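Side-chain contacts in nucleoside-diphosphate sugar epimerase (SulA family) (Corynebacterium glutamicum, PDB 3OH8), which probably acts as a nucleoside-diphosphate sugar epimerase, with a Rossmann-type domain of the NAD-dependent epimerase/dehydratase family: residues 120-123 against 124-127; 137-140 against 141-145; 165-169 against 170-174; 339-342 against 343-346; 348-351 against 352-356. All coordinates share one frame; numbering follows the deposited sequence.

Interaction 1. Residues 120-123 against 124-127; sequences GMFA and YRQT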
loop_
_atom_site.group_PDB
_atom_site.type_symbol
_atom_site.label_atom_id
_atom_site.label_comp_id
_atom_site.label_asym_id
_atom_site.label_seq_id
_atom_site.Cartn_x
_atom_site.Cartn_y
_atom_site.Cartn_z
ATOM N N GLY A 120 1.880 -12.051 -13.863
ATOM C CA GLY A 120 1.798 -11.620 -12.474
ATOM C C GLY A 120 1.898 -10.112 -12.327
ATOM O O GLY A 120 1.070 -9.484 -11.667
HETATM N N MSE A 121 2.922 -9.536 -12.943
HETATM C CA MSE A 121 3.130 -8.095 -12.940
HETATM C C MSE A 121 1.869 -7.365 -13.371
HETATM O O MSE A 121 1.432 -6.421 -12.715
HETATM C CB MSE A 121 4.258 -7.718 -13.904
HETATM C CG MSE A 121 4.379 -6.206 -14.175
HETATM SE SE MSE A 121 5.768 -5.702 -15.250
HETATM C CE MSE A 121 5.476 -3.943 -15.346
ATOM N N PHE A 122 1.283 -7.794 -14.484
ATOM C CA PHE A 122 0.126 -7.071 -14.988
ATOM C C PHE A 122 -1.150 -7.300 -14.213
ATOM O O PHE A 122 -1.960 -6.388 -14.077
ATOM C CB PHE A 122 -0.028 -7.239 -16.496
ATOM C CG PHE A 122 0.860 -6.313 -17.245
ATOM C CD1 PHE A 122 0.509 -4.979 -17.382
ATOM C CD2 PHE A 122 2.101 -6.728 -17.687
ATOM C CE1 PHE A 122 1.363 -4.081 -18.020
ATOM C CE2 PHE A 122 2.958 -5.842 -18.327
ATOM C CZ PHE A 122 2.589 -4.518 -18.489
ATOM N N ALA A 123 -1.311 -8.494 -13.659
ATOM C CA ALA A 123 -2.459 -8.751 -12.807
ATOM C C ALA A 123 -2.410 -7.794 -11.607
ATOM O O ALA A 123 -3.448 -7.278 -11.171
ATOM C CB ALA A 123 -2.468 -10.212 -12.339
ATOM N N TYR A 124 -1.204 -7.549 -11.090
ATOM C CA TYR A 124 -1.027 -6.614 -9.969
ATOM C C TYR A 124 -1.358 -5.173 -10.369
ATOM O O TYR A 124 -2.113 -4.482 -9.677
ATOM C CB TYR A 124 0.409 -6.660 -9.412
ATOM C CG TYR A 124 0.592 -5.693 -8.262
ATOM C CD1 TYR A 124 0.215 -6.051 -6.961
ATOM C CD2 TYR A 124 1.092 -4.416 -8.474
ATOM C CE1 TYR A 124 0.351 -5.167 -5.898
ATOM C CE2 TYR A 124 1.241 -3.515 -7.411
ATOM C CZ TYR A 124 0.871 -3.902 -6.128
ATOM O OH TYR A 124 1.009 -3.021 -5.079
ATOM N N ARG A 125 -0.782 -4.722 -11.482
ATOM C CA ARG A 125 -1.053 -3.384 -11.992
ATOM C C ARG A 125 -2.556 -3.148 -12.159
ATOM O O ARG A 125 -3.062 -2.092 -11.771
ATOM C CB ARG A 125 -0.332 -3.133 -13.327
ATOM C CG ARG A 125 1.190 -3.123 -13.273
ATOM C CD ARG A 125 1.783 -2.779 -14.660
ATOM N NE ARG A 125 1.160 -1.575 -15.215
ATOM C CZ ARG A 125 1.635 -0.343 -15.056
ATOM N NH1 ARG A 125 2.765 -0.144 -14.381
ATOM N NH2 ARG A 125 0.980 0.689 -15.560
ATOM N N GLN A 126 -3.262 -4.125 -12.732
ATOM C CA GLN A 126 -4.712 -4.017 -12.945
ATOM C C GLN A 126 -5.524 -3.988 -11.638
ATOM O O GLN A 126 -6.365 -3.099 -11.426
ATOM C CB GLN A 126 -5.224 -5.155 -13.845
ATOM C CG GLN A 126 -4.556 -5.216 -15.214
ATOM C CD GLN A 126 -4.939 -6.456 -16.025
ATOM O OE1 GLN A 126 -4.776 -6.477 -17.243
ATOM N NE2 GLN A 126 -5.441 -7.486 -15.353
ATOM N N THR A 127 -5.299 -4.968 -10.768
ATOM C CA THR A 127 -6.039 -5.008 -9.501
ATOM C C THR A 127 -5.721 -3.786 -8.640
ATOM O O THR A 127 -6.612 -3.192 -8.037
ATOM C CB THR A 127 -5.794 -6.321 -8.696
ATOM O OG1 THR A 127 -4.392 -6.506 -8.476
ATOM C CG2 THR A 127 -6.322 -7.518 -9.480
#
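Phe122 and Arg125 run side by side along one flank of helix 119-139, three residues apart and pointing the same way. The apolar contact is made by the aliphatic part of the arginine: CD of Arg125 lies 3.6 Å from CE1 of Phe122, with the planes of ring and guanidinium 56° apart, so the two groups are far from stacked. Arg125 is straight at chi2 but bends at chi3 (50°), and CD lies beside the ring with NE close behind. The same methylene is also met by Met121, a selenomethionine whose extended chain brings CE to 3.9 Å from CD of Arg125.

The polar contacts are those of an alpha-helix. Tyr124 N donates to Gly120 O at 3.0 Å, and Arg125, Gln126 and Thr127 repeat the i to i+4 bond to Met121, Phe122 and Ala123. The oxygen OG1 of Thr127 also comes within 3.0 Å of Ala123 O, but OE1 of Glu443 is also within reach of this one proton, so the bond to Ala123 O is not settled. The methyl of Ala123 packs against the same glutamate.

Outside this turn the ring of Phe122 meets His92 on strand 91-99, while that of Tyr124 stacks on His438. Long side chains suit positions 121 and 125: the methylenes of Arg125 can lie beside Phe122 and take the Met121 methyl, with the charge carried farther out.

Interaction 2. Residues 137-140 against 141-145; sequences SRTS and TLFDG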
loop_
_atom_site.group_PDB
_atom_site.type_symbol
_atom_site.label_atom_id
_atom_site.label_comp_id
_atom_site.label_asym_id
_atom_site.label_seq_id
_atom_site.Cartn_x
_atom_site.Cartn_y
_atom_site.Cartn_z
ATOM N N SER A 137 -12.903 6.596 -4.365
ATOM C CA SER A 137 -14.311 6.900 -4.627
ATOM C C SER A 137 -15.161 6.744 -3.355
ATOM O O SER A 137 -15.912 7.653 -2.986
ATOM C CB SER A 137 -14.840 5.977 -5.727
ATOM O OG SER A 137 -16.217 6.208 -5.974
ATOM N N ARG A 138 -15.030 5.599 -2.680
ATOM C CA ARG A 138 -15.700 5.386 -1.393
ATOM C C ARG A 138 -15.335 6.491 -0.414
ATOM O O ARG A 138 -16.183 7.006 0.321
ATOM C CB ARG A 138 -15.278 4.051 -0.764
ATOM C CG ARG A 138 -15.695 2.828 -1.548
ATOM C CD ARG A 138 -15.494 1.551 -0.730
ATOM N NE ARG A 138 -14.098 1.260 -0.359
ATOM C CZ ARG A 138 -13.262 0.560 -1.117
ATOM N NH1 ARG A 138 -13.644 0.126 -2.318
ATOM N NH2 ARG A 138 -12.033 0.312 -0.695
ATOM N N THR A 139 -14.059 6.844 -0.387
ATOM C CA THR A 139 -13.575 7.811 0.599
ATOM C C THR A 139 -14.095 9.219 0.305
ATOM O O THR A 139 -14.279 10.022 1.219
ATOM C CB THR A 139 -12.041 7.809 0.644
ATOM O OG1 THR A 139 -11.592 6.491 0.997
ATOM C CG2 THR A 139 -11.528 8.830 1.654
ATOM N N SER A 140 -14.357 9.511 -0.968
ATOM C CA SER A 140 -14.879 10.821 -1.333
ATOM C C SER A 140 -16.220 11.074 -0.644
ATOM O O SER A 140 -16.698 12.204 -0.608
ATOM C CB SER A 140 -15.051 10.951 -2.851
ATOM O OG SER A 140 -16.198 10.232 -3.296
ATOM N N THR A 141 -16.839 10.033 -0.101
ATOM C CA THR A 141 -18.143 10.241 0.542
ATOM C C THR A 141 -18.009 10.693 1.987
ATOM O O THR A 141 -19.013 10.998 2.639
ATOM C CB THR A 141 -19.027 8.985 0.508
ATOM O OG1 THR A 141 -18.443 7.959 1.320
ATOM C CG2 THR A 141 -19.212 8.489 -0.931
ATOM N N LEU A 142 -16.769 10.761 2.473
ATOM C CA LEU A 142 -16.509 10.957 3.895
ATOM C C LEU A 142 -16.064 12.365 4.233
ATOM O O LEU A 142 -15.993 12.716 5.403
ATOM C CB LEU A 142 -15.458 9.954 4.391
ATOM C CG LEU A 142 -15.808 8.482 4.162
ATOM C CD1 LEU A 142 -14.637 7.586 4.598
ATOM C CD2 LEU A 142 -17.097 8.125 4.926
ATOM N N PHE A 143 -15.743 13.167 3.221
ATOM C CA PHE A 143 -15.253 14.513 3.480
ATOM C C PHE A 143 -15.422 15.393 2.244
ATOM O O PHE A 143 -15.841 14.912 1.182
ATOM C CB PHE A 143 -13.785 14.479 3.951
ATOM C CG PHE A 143 -12.787 14.261 2.831
ATOM C CD1 PHE A 143 -12.812 13.104 2.066
ATOM C CD2 PHE A 143 -11.823 15.217 2.556
ATOM C CE1 PHE A 143 -11.894 12.908 1.039
ATOM C CE2 PHE A 143 -10.909 15.036 1.532
ATOM C CZ PHE A 143 -10.947 13.882 0.764
ATOM N N ASP A 144 -15.097 16.675 2.377
ATOM C CA ASP A 144 -15.367 17.635 1.302
ATOM C C ASP A 144 -14.518 17.424 0.042
ATOM O O ASP A 144 -14.828 17.970 -1.013
ATOM C CB ASP A 144 -15.294 19.082 1.810
ATOM C CG ASP A 144 -13.882 19.508 2.213
ATOM O OD1 ASP A 144 -12.908 18.831 1.834
ATOM O OD2 ASP A 144 -13.758 20.539 2.901
ATOM N N GLY A 145 -13.469 16.609 0.145
ATOM C CA GLY A 145 -12.669 16.243 -1.017
ATOM C C GLY A 145 -11.570 17.228 -1.394
ATOM O O GLY A 145 -10.844 17.019 -2.369
#
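Thr141 folds its hydroxyl back onto Arg138 O where helix 119-139 runs out into a type I beta turn spanning Thr139 to Leu142. OG1 of Thr141 donates to that carbonyl at 2.6 Å, a short bond lying nearly along the C=O axis. With chi1 at 67° the hydroxyl sits between the backbone N and the carbonyl carbon of its own residue, which aims it back at the last helical turn. A short hydroxyl side chain suits the place, since it can turn back on a carbonyl of the last turn as the regular helix bonding gives out.

Ser140 works in the same manner one residue earlier. Its OG donates to Ser137 O at 2.6 Å, in the carbonyl plane and on a lone pair, so two short side chains in succession take up carbonyls of the last turn.

Thr139 supplies the turn's own acceptor: Leu142 N donates to Thr139 O at 2.9 Å, approaching from well above the carbonyl plane. The hydroxyl of Thr139 is used within the helix, on Phe135 O, and its methyl meets Val354 of helix 342-354. Leu142 goes on to pack against Arg351 of that helix. The ring of Phe143 crosses the threonine obliquely, with CE1 of Phe143 4.1 Å from CG2 of Thr139. Thr139 O lies in the plane of the Phe143 ring at its edge, 3.5 Å from CD1 of Phe143.

Interaction 3. Residues 165-169 against 170-174; sequences AQLQT and GGHEV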
loop_
_atom_site.group_PDB
_atom_site.type_symbol
_atom_site.label_atom_id
_atom_site.label_comp_id
_atom_site.label_asym_id
_atom_site.label_seq_id
_atom_site.Cartn_x
_atom_site.Cartn_y
_atom_site.Cartn_z
ATOM N N ALA A 165 2.632 7.545 -1.053
ATOM C CA ALA A 165 2.276 7.417 -2.461
ATOM C C ALA A 165 0.773 7.468 -2.679
ATOM O O ALA A 165 0.320 8.032 -3.665
ATOM C CB ALA A 165 2.837 6.135 -3.048
ATOM N N GLN A 166 0.001 6.854 -1.785
ATOM C CA GLN A 166 -1.450 6.831 -1.949
ATOM C C GLN A 166 -2.027 8.235 -1.785
ATOM O O GLN A 166 -2.836 8.674 -2.590
ATOM C CB GLN A 166 -2.089 5.876 -0.931
ATOM C CG GLN A 166 -3.517 5.458 -1.268
ATOM C CD GLN A 166 -4.062 4.473 -0.239
ATOM O OE1 GLN A 166 -3.355 4.089 0.694
ATOM N NE2 GLN A 166 -5.320 4.072 -0.398
ATOM N N LEU A 167 -1.613 8.928 -0.725
ATOM C CA LEU A 167 -2.015 10.320 -0.493
ATOM C C LEU A 167 -1.721 11.197 -1.709
ATOM O O LEU A 167 -2.561 11.986 -2.157
ATOM C CB LEU A 167 -1.255 10.895 0.699
ATOM C CG LEU A 167 -1.920 11.058 2.069
ATOM C CD1 LEU A 167 -3.303 10.477 2.154
ATOM C CD2 LEU A 167 -1.021 10.510 3.163
ATOM N N GLN A 168 -0.506 11.086 -2.225
ATOM C CA GLN A 168 -0.151 11.860 -3.404
ATOM C C GLN A 168 -1.025 11.510 -4.607
ATOM O O GLN A 168 -1.456 12.403 -5.333
ATOM C CB GLN A 168 1.334 11.720 -3.718
ATOM C CG GLN A 168 2.207 12.308 -2.613
ATOM C CD GLN A 168 3.666 11.930 -2.755
ATOM O OE1 GLN A 168 3.994 10.856 -3.255
ATOM N NE2 GLN A 168 4.551 12.810 -2.305
ATOM N N THR A 169 -1.313 10.232 -4.836
ATOM C CA THR A 169 -2.184 9.926 -5.982
ATOM C C THR A 169 -3.610 10.429 -5.755
ATOM O O THR A 169 -4.377 10.601 -6.703
ATOM C CB THR A 169 -2.220 8.435 -6.312
ATOM O OG1 THR A 169 -2.615 7.699 -5.144
ATOM C CG2 THR A 169 -0.856 7.974 -6.759
ATOM N N GLY A 170 -3.957 10.679 -4.498
ATOM C CA GLY A 170 -5.255 11.235 -4.166
ATOM C C GLY A 170 -5.276 12.749 -4.250
ATOM O O GLY A 170 -6.312 13.375 -4.047
ATOM N N GLY A 171 -4.131 13.357 -4.523
ATOM C CA GLY A 171 -4.095 14.802 -4.695
ATOM C C GLY A 171 -3.800 15.573 -3.422
ATOM O O GLY A 171 -3.873 16.801 -3.413
ATOM N N HIS A 172 -3.481 14.861 -2.340
ATOM C CA HIS A 172 -3.081 15.514 -1.101
ATOM C C HIS A 172 -1.596 15.807 -1.082
ATOM O O HIS A 172 -0.833 15.204 -1.830
ATOM C CB HIS A 172 -3.448 14.652 0.106
ATOM C CG HIS A 172 -4.903 14.328 0.178
ATOM N ND1 HIS A 172 -5.841 15.236 0.618
ATOM C CD2 HIS A 172 -5.583 13.204 -0.148
ATOM C CE1 HIS A 172 -7.040 14.682 0.571
ATOM N NE2 HIS A 172 -6.912 13.450 0.110
ATOM N N GLU A 173 -1.186 16.729 -0.216
ATOM C CA GLU A 173 0.234 17.055 -0.087
ATOM C C GLU A 173 0.805 16.375 1.145
ATOM O O GLU A 173 0.176 16.374 2.200
ATOM C CB GLU A 173 0.440 18.563 0.033
ATOM C CG GLU A 173 -0.057 19.354 -1.165
ATOM C CD GLU A 173 0.775 19.107 -2.410
ATOM O OE1 GLU A 173 2.023 19.127 -2.300
ATOM O OE2 GLU A 173 0.183 18.901 -3.494
ATOM N N VAL A 174 1.989 15.798 1.000
ATOM C CA VAL A 174 2.667 15.148 2.114
ATOM C C VAL A 174 3.917 15.933 2.493
ATOM O O VAL A 174 4.727 16.270 1.631
ATOM C CB VAL A 174 3.064 13.695 1.767
ATOM C CG1 VAL A 174 3.866 13.063 2.909
ATOM C CG2 VAL A 174 1.829 12.871 1.486
HETATM O O HOH W 1 3.422 15.784 -1.593
#
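Leu167 and Val174 make the apolar part of this contact, meeting at about a right angle where helix 158-169 hands over to strand 173-178. CG2 of Val174 lies 3.7 Å from CB of Leu167, and both side chains reach Ile152 on strand 149-153. Branched aliphatic residues suit the place, since this is the second half of the beta-alpha-beta unit of the Rossmann-type domain, where helix packs on sheet.

Backbone hydrogen bonds close the helix in a Schellman motif. Gly170 N donates to Gln166 O, His172 N to Leu167 O at 3.0 Å, and Gly171 N to Gln168 O at 3.0 Å, the last from well above the carbonyl plane. Gly171 has a positive phi of 92°, at which a CB would press on the preceding carbonyl oxygen; glycine therefore fits the turn.

Side-chain polar groups add to this. OG1 of Thr169 is a second donor to Gln166 O, at 2.7 Å; a chi1 of 56° folds that hydroxyl back along the helix. A water accepts from Val174 N at 3.0 Å and, at 3.3 Å, from NE2 of Gln168, bridging helix and strand. His172 ND1 is bonded to Leu148 N, just ahead of strand 149-153. The carbonyls of Gln166, Leu167 and Gln168 at the helix C-terminus thus find donors in the turn itself, while Thr169 O takes Arg22; Leu167 and Val174 pack toward the sheet.

Interaction 4. Residues 339-342 against 343-346; sequences WIAI and DDLT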
loop_
_atom_site.group_PDB
_atom_site.type_symbol
_atom_site.label_atom_id
_atom_site.label_comp_id
_atom_site.label_asym_id
_atom_site.label_seq_id
_atom_site.Cartn_x
_atom_site.Cartn_y
_atom_site.Cartn_z
ATOM N N TRP A 339 -3.629 -10.418 11.213
ATOM C CA TRP A 339 -2.952 -9.948 10.000
ATOM C C TRP A 339 -3.791 -8.902 9.287
ATOM O O TRP A 339 -4.998 -8.835 9.479
ATOM C CB TRP A 339 -2.742 -11.113 9.035
ATOM C CG TRP A 339 -4.039 -11.654 8.526
ATOM C CD1 TRP A 339 -4.826 -12.590 9.131
ATOM C CD2 TRP A 339 -4.723 -11.278 7.319
ATOM N NE1 TRP A 339 -5.957 -12.819 8.380
ATOM C CE2 TRP A 339 -5.916 -12.032 7.256
ATOM C CE3 TRP A 339 -4.445 -10.378 6.285
ATOM C CZ2 TRP A 339 -6.834 -11.912 6.202
ATOM C CZ3 TRP A 339 -5.354 -10.260 5.231
ATOM C CH2 TRP A 339 -6.532 -11.027 5.200
ATOM N N ILE A 340 -3.142 -8.099 8.449
ATOM C CA ILE A 340 -3.860 -7.207 7.543
ATOM C C ILE A 340 -3.044 -7.020 6.253
ATOM O O ILE A 340 -1.815 -6.957 6.290
ATOM C CB ILE A 340 -4.152 -5.837 8.215
ATOM C CG1 ILE A 340 -5.010 -4.964 7.281
ATOM C CG2 ILE A 340 -2.834 -5.146 8.632
ATOM C CD1 ILE A 340 -5.594 -3.714 7.936
ATOM N N ALA A 341 -3.721 -6.976 5.113
ATOM C CA ALA A 341 -3.032 -6.747 3.838
ATOM C C ALA A 341 -2.511 -5.329 3.874
ATOM O O ALA A 341 -3.166 -4.439 4.425
ATOM C CB ALA A 341 -3.993 -6.948 2.671
ATOM N N ILE A 342 -1.312 -5.108 3.346
ATOM C CA ILE A 342 -0.738 -3.773 3.463
ATOM C C ILE A 342 -1.667 -2.696 2.871
ATOM O O ILE A 342 -1.782 -1.594 3.418
ATOM C CB ILE A 342 0.683 -3.671 2.887
ATOM C CG1 ILE A 342 1.228 -2.263 3.145
ATOM C CG2 ILE A 342 0.724 -4.038 1.392
ATOM C CD1 ILE A 342 2.720 -2.129 2.919
ATOM N N ASP A 343 -2.349 -3.016 1.778
ATOM C CA ASP A 343 -3.217 -2.021 1.159
ATOM C C ASP A 343 -4.374 -1.658 2.083
ATOM O O ASP A 343 -4.784 -0.496 2.155
ATOM C CB ASP A 343 -3.740 -2.499 -0.192
ATOM C CG ASP A 343 -2.656 -2.580 -1.243
ATOM O OD1 ASP A 343 -1.833 -1.646 -1.327
ATOM O OD2 ASP A 343 -2.629 -3.587 -1.989
ATOM N N ASP A 344 -4.906 -2.643 2.800
ATOM C CA ASP A 344 -5.967 -2.339 3.752
ATOM C C ASP A 344 -5.477 -1.463 4.900
ATOM O O ASP A 344 -6.233 -0.630 5.404
ATOM C CB ASP A 344 -6.639 -3.605 4.270
ATOM C CG ASP A 344 -7.661 -4.143 3.279
ATOM O OD1 ASP A 344 -8.520 -3.346 2.844
ATOM O OD2 ASP A 344 -7.604 -5.341 2.929
ATOM N N LEU A 345 -4.217 -1.640 5.295
ATOM C CA LEU A 345 -3.650 -0.841 6.371
ATOM C C LEU A 345 -3.509 0.623 5.944
ATOM O O LEU A 345 -3.959 1.522 6.667
ATOM C CB LEU A 345 -2.312 -1.409 6.842
ATOM C CG LEU A 345 -1.577 -0.618 7.939
ATOM C CD1 LEU A 345 -2.452 -0.473 9.170
ATOM C CD2 LEU A 345 -0.256 -1.307 8.314
ATOM N N THR A 346 -2.915 0.872 4.773
ATOM C CA THR A 346 -2.844 2.248 4.291
ATOM C C THR A 346 -4.245 2.847 4.061
ATOM O O THR A 346 -4.467 4.016 4.386
ATOM C CB THR A 346 -1.916 2.432 3.053
ATOM O OG1 THR A 346 -2.422 1.692 1.936
ATOM C CG2 THR A 346 -0.498 1.942 3.377
HETATM O O HOH W 2 -6.679 -7.046 4.807
#
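Ala341 ends strand 336-341 and stands at the N-cap of helix 342-354, so the extended chain becomes helical within a single residue: psi is 141° at Ala341 and -37° at Ile342. The first helical bonds follow at once. Leu345 N donates to Ala341 O at 3.1 Å and Thr346 N to Ile342 O at 3.0 Å. Ala341 has no side-chain acceptor of its own, and its small methyl lies against Tyr429.

Ile340, whose CB points toward the helix, reaches forward over its first turn. Its CG1 is anti to the backbone N (chi1 -175°), which extends the chain along the turn until CD1 of Ile340 lies 3.6 Å from Leu345 N. On the way, CG1 of Ile340 passes 3.7 Å from CB of Asp344. The side chains of Ile340 and Leu345 meet at about a right angle, and both touch Thr304 on strand 298-308.

A water links the two segments, accepting from Ala341 N at 3.0 Å and donating to OD2 of Asp344 at 2.7 Å. The carboxylate of Asp344 is gripped further by the backbone N-H groups of Arg428 and Tyr429, and Asp343 receives Gln128. Thr346 pairs with Gln166 of helix 158-169. Acidic residues suit this first turn, where the helix dipole would favour negative charge; their buried carboxylates are paid for by N-H donors, while Ile340 and Leu345 fill the apolar side toward the sheet.

Interaction 5. Residues 348-351 against 352-356; sequences IYYR and AIVDA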
loop_
_atom_site.group_PDB
_atom_site.type_symbol
_atom_site.label_atom_id
_atom_site.label_comp_id
_atom_site.label_asym_id
_atom_site.label_seq_id
_atom_site.Cartn_x
_atom_site.Cartn_y
_atom_site.Cartn_z
ATOM N N ILE A 348 -6.772 2.331 5.802
ATOM C CA ILE A 348 -7.253 2.712 7.130
ATOM C C ILE A 348 -6.592 4.005 7.591
ATOM O O ILE A 348 -7.259 4.892 8.122
ATOM C CB ILE A 348 -7.067 1.556 8.136
ATOM C CG1 ILE A 348 -8.069 0.440 7.803
ATOM C CG2 ILE A 348 -7.292 2.032 9.556
ATOM C CD1 ILE A 348 -7.737 -0.919 8.431
ATOM N N TYR A 349 -5.290 4.135 7.370
ATOM C CA TYR A 349 -4.624 5.400 7.688
ATOM C C TYR A 349 -5.227 6.553 6.896
ATOM O O TYR A 349 -5.533 7.619 7.440
ATOM C CB TYR A 349 -3.117 5.307 7.409
ATOM C CG TYR A 349 -2.336 4.788 8.610
ATOM C CD1 TYR A 349 -2.029 5.627 9.676
ATOM C CD2 TYR A 349 -1.889 3.467 8.661
ATOM C CE1 TYR A 349 -1.305 5.155 10.785
ATOM C CE2 TYR A 349 -1.174 2.991 9.755
ATOM C CZ TYR A 349 -0.895 3.836 10.815
ATOM O OH TYR A 349 -0.181 3.359 11.900
ATOM N N TYR A 350 -5.374 6.325 5.596
ATOM C CA TYR A 350 -5.878 7.339 4.676
ATOM C C TYR A 350 -7.268 7.761 5.127
ATOM O O TYR A 350 -7.538 8.952 5.297
ATOM C CB TYR A 350 -5.877 6.752 3.260
ATOM C CG TYR A 350 -6.076 7.727 2.120
ATOM C CD1 TYR A 350 -7.137 8.615 2.111
ATOM C CD2 TYR A 350 -5.217 7.715 1.020
ATOM C CE1 TYR A 350 -7.329 9.496 1.034
ATOM C CE2 TYR A 350 -5.396 8.580 -0.050
ATOM C CZ TYR A 350 -6.456 9.467 -0.036
ATOM O OH TYR A 350 -6.629 10.326 -1.103
ATOM N N ARG A 351 -8.138 6.784 5.372
ATOM C CA ARG A 351 -9.456 7.090 5.901
ATOM C C ARG A 351 -9.390 7.885 7.205
ATOM O O ARG A 351 -10.130 8.859 7.381
ATOM C CB ARG A 351 -10.286 5.815 6.117
ATOM C CG ARG A 351 -11.695 6.140 6.569
ATOM C CD ARG A 351 -12.590 4.926 6.790
ATOM N NE ARG A 351 -13.894 5.404 7.234
ATOM C CZ ARG A 351 -15.044 4.766 7.061
ATOM N NH1 ARG A 351 -15.078 3.580 6.469
ATOM N NH2 ARG A 351 -16.169 5.341 7.474
ATOM N N ALA A 352 -8.530 7.459 8.131
ATOM C CA ALA A 352 -8.421 8.161 9.418
ATOM C C ALA A 352 -8.064 9.634 9.205
ATOM O O ALA A 352 -8.575 10.523 9.888
ATOM C CB ALA A 352 -7.378 7.483 10.309
ATOM N N ILE A 353 -7.175 9.881 8.248
ATOM C CA ILE A 353 -6.750 11.240 7.950
ATOM C C ILE A 353 -7.924 12.147 7.574
ATOM O O ILE A 353 -8.041 13.267 8.092
ATOM C CB ILE A 353 -5.680 11.249 6.836
ATOM C CG1 ILE A 353 -4.377 10.627 7.349
ATOM C CG2 ILE A 353 -5.458 12.654 6.300
ATOM C CD1 ILE A 353 -3.343 10.409 6.231
ATOM N N VAL A 354 -8.806 11.660 6.707
ATOM C CA VAL A 354 -9.876 12.504 6.141
ATOM C C VAL A 354 -11.243 12.372 6.819
ATOM O O VAL A 354 -12.083 13.260 6.695
ATOM C CB VAL A 354 -10.051 12.273 4.607
ATOM C CG1 VAL A 354 -8.712 12.343 3.891
ATOM C CG2 VAL A 354 -10.700 10.934 4.334
ATOM N N ASP A 355 -11.457 11.283 7.554
ATOM C CA ASP A 355 -12.782 10.965 8.085
ATOM C C ASP A 355 -12.885 11.305 9.569
ATOM O O ASP A 355 -12.376 10.578 10.422
ATOM C CB ASP A 355 -13.095 9.481 7.846
ATOM C CG ASP A 355 -14.502 9.088 8.278
ATOM O OD1 ASP A 355 -15.282 9.964 8.710
ATOM O OD2 ASP A 355 -14.821 7.886 8.182
ATOM N N ALA A 356 -13.547 12.414 9.873
ATOM C CA ALA A 356 -13.675 12.859 11.254
ATOM C C ALA A 356 -14.452 11.872 12.139
ATOM O O ALA A 356 -14.501 12.056 13.345
ATOM C CB ALA A 356 -14.309 14.239 11.314
#
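Arg351 grips Asp355 side-on, with two of its nitrogens, NE and NH2, on a single oxygen: OD2 of Asp355 lies 2.8 Å from NE and 3.0 Å from NH2 of Arg351. This i to i+4 salt bridge is nearly flat, the guanidinium and carboxylate planes being 21° apart. OD2 sits in the guanidinium plane, and the bond from NE uses its anti lone pair.

Two things bring the partners together. Arg351 is extended from CG to NE, with CG anti to the backbone N (chi1 -176°), and so runs alongside Asp355, pointing the same way. Asp355 N also donates to Arg351 O at 2.8 Å, fixing the aspartate just where helix 342-354 gives up helical geometry. The remaining groups have partners of their own: NH1 of Arg351 bonds His425, and OD1 of Asp355 takes the N-H of Gln357. A long arginine and a short aspartate are well matched for spanning one turn in a buried setting, where pairing probably offsets the cost of burying each charge.

Farther round the helix, Tyr350 rests loosely on Val354 and turns its ring to Phe135 of helix 119-139. Tyr349 and Ile353 face strand 204-207, and Leu167 of helix 158-169 packs on both Tyr350 and Ile353.

How the interactions relate
All five contacts are local and follow one another in series; none nests within or crosses another. Interactions 1 and 2 share helix 119-139, the first early in it and the second at its C-terminal end, with centres about 26 Å apart. Interaction 3 closes the helix-to-strand turn of the first beta-alpha-beta unit. Interactions 4 and 5 start and finish helix 342-354, touching through Ile340 and Ile348. Interactions 2 and 3 both pack against that helix: Leu142 and Thr139 of interaction 2 lie on its end, Tyr350 reaches the turn of interaction 3, and Thr346 probably bonds Gln166. Phe143 also meets His172, joining interactions 2 and 3, whereas interaction 1 touches none of the rest.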